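Local coordinates for protein probable N-acetyl-gamma-glutamyl-phosphate reductase, chloroplastic (Arabidopsis thaliana, PDB 1XYG) that catalyses, in all likelihood, the NADPH-dependent reduction of N-acetyl-L-glutamyl 5-phosphate to the semialdehyde, a step of arginine biosynthesis, as a homotetramer, at residues V44-A49 and K76-S81. Sequence-based numbering, arbitrary orientation.
Sequences VTLMTA and KDADFS
Leu46 meets Ala78, Asp79 and Phe80 through a single methyl group, a compact instance of how one leucine branch can join a strand to the loop that passes over it. A chi1 of 178° sets CG anti to the backbone N, and from that branch point CD2 makes all of the close approaches to the loop. The nearest is a van der Waals approach to a backbone oxygen: CD2 lies 3.6 Å from the carbonyl O of Asp79, an atom already engaged as acceptor by the hydroxyl of Thr82. Beside it, the same methyl rests 4.1 Å from Ala78 CB and approaches the Phe80 ring obliquely, 4.2 Å from CD1. This is the tight part of a contact that buries 160 Å² in all. Two residues beyond Leu46, Thr48 also points to the loop, but its OG1 stays 4.3 Å from Ala78 CB; this buried hydroxyl finds no partner in the model. The strand, 42-47, is the outermost on its side of the parallel sheet in the Rossmann-type NAD-binding domain, bonded through its backbone to strand 17-22. Residues 76-81 belong to the long connection leading to strand 85-88, and they pack on the face of this edge strand opposite to Met47, whose side chain turns to Val33 of helix 27-37. Phe80 also touches Leu22 of strand 17-22 and Leu102. The solvent side is organised quite differently, by polar bonds inside the loop. There the exposed Asp79 forms an Asx turn: its OD1 accepts from Ser81 N at 3.0 Å, nearly along the C-O axis, whereas the approach of Ser81 OG to the same oxygen is unusually short and its details are doubtful.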
# COMPACT_ATOMS: atom_id res chain seq x y z
N VAL A 44 -29.06 12.25 -11.54
CA VAL A 44 -28.28 12.41 -12.76
C VAL A 44 -29.09 11.91 -13.96
O VAL A 44 -29.46 10.73 -14.02
CB VAL A 44 -26.97 11.60 -12.69
CG1 VAL A 44 -26.19 11.79 -13.99
CG2 VAL A 44 -26.14 12.05 -11.50
N THR A 45 -29.36 12.79 -14.91
CA THR A 45 -30.13 12.43 -16.09
C THR A 45 -29.34 12.61 -17.38
O THR A 45 -29.76 12.16 -18.45
CB THR A 45 -31.44 13.26 -16.20
OG1 THR A 45 -31.13 14.65 -16.19
CG2 THR A 45 -32.38 12.93 -15.05
N LEU A 46 -28.19 13.26 -17.29
CA LEU A 46 -27.35 13.50 -18.46
C LEU A 46 -25.85 13.44 -18.12
O LEU A 46 -25.40 14.09 -17.18
CB LEU A 46 -27.69 14.86 -19.05
CG LEU A 46 -26.86 15.26 -20.27
CD1 LEU A 46 -26.94 14.16 -21.32
CD2 LEU A 46 -27.35 16.58 -20.82
N MET A 47 -25.08 12.67 -18.89
CA MET A 47 -23.64 12.53 -18.63
C MET A 47 -22.75 12.59 -19.88
O MET A 47 -23.02 11.92 -20.88
CB MET A 47 -23.35 11.22 -17.89
CG MET A 47 -23.99 11.07 -16.52
SD MET A 47 -23.34 9.64 -15.60
CE MET A 47 -23.80 8.25 -16.65
N THR A 48 -21.67 13.37 -19.78
CA THR A 48 -20.71 13.57 -20.87
C THR A 48 -19.34 12.88 -20.67
O THR A 48 -18.80 12.86 -19.56
CB THR A 48 -20.41 15.06 -21.09
OG1 THR A 48 -21.60 15.75 -21.49
CG2 THR A 48 -19.38 15.23 -22.15
N ALA A 49 -18.78 12.35 -21.76
CA ALA A 49 -17.47 11.70 -21.76
C ALA A 49 -16.81 11.98 -23.10
O ALA A 49 -17.48 12.24 -24.10
CB ALA A 49 -17.61 10.20 -21.55
N LYS A 76 -20.71 17.60 -27.60
CA LYS A 76 -21.32 18.16 -28.80
C LYS A 76 -22.74 17.66 -29.07
O LYS A 76 -23.51 18.34 -29.73
CB LYS A 76 -20.43 17.88 -30.01
CG LYS A 76 -19.07 18.57 -29.95
CD LYS A 76 -18.26 18.28 -31.20
CE LYS A 76 -16.91 18.98 -31.17
NZ LYS A 76 -16.14 18.68 -32.40
N ASP A 77 -23.08 16.48 -28.55
CA ASP A 77 -24.41 15.92 -28.76
C ASP A 77 -25.35 16.00 -27.55
O ASP A 77 -26.46 15.46 -27.59
CB ASP A 77 -24.31 14.45 -29.20
CG ASP A 77 -23.60 14.28 -30.52
OD1 ASP A 77 -23.78 15.14 -31.42
OD2 ASP A 77 -22.85 13.29 -30.68
N ALA A 78 -24.92 16.69 -26.50
CA ALA A 78 -25.72 16.81 -25.29
C ALA A 78 -26.69 17.99 -25.34
O ALA A 78 -26.30 19.09 -25.71
CB ALA A 78 -24.82 16.94 -24.08
N ASP A 79 -27.94 17.73 -24.96
CA ASP A 79 -28.97 18.78 -24.93
C ASP A 79 -29.12 19.26 -23.49
O ASP A 79 -29.73 18.58 -22.65
CB ASP A 79 -30.31 18.24 -25.44
CG ASP A 79 -31.30 19.35 -25.72
OD1 ASP A 79 -31.48 20.22 -24.85
OD2 ASP A 79 -31.89 19.35 -26.82
N PHE A 80 -28.59 20.44 -23.20
CA PHE A 80 -28.62 21.00 -21.86
C PHE A 80 -29.92 21.65 -21.40
O PHE A 80 -30.01 22.11 -20.26
CB PHE A 80 -27.45 21.96 -21.69
CG PHE A 80 -26.12 21.25 -21.67
CD1 PHE A 80 -25.75 20.48 -20.57
CD2 PHE A 80 -25.27 21.29 -22.77
CE1 PHE A 80 -24.57 19.76 -20.58
CE2 PHE A 80 -24.08 20.57 -22.78
CZ PHE A 80 -23.73 19.80 -21.68
N SER A 81 -30.92 21.68 -22.27
CA SER A 81 -32.21 22.25 -21.90
C SER A 81 -32.96 21.13 -21.19
O SER A 81 -34.07 21.30 -20.69
CB SER A 81 -32.99 22.71 -23.14
OG SER A 81 -33.40 21.60 -23.94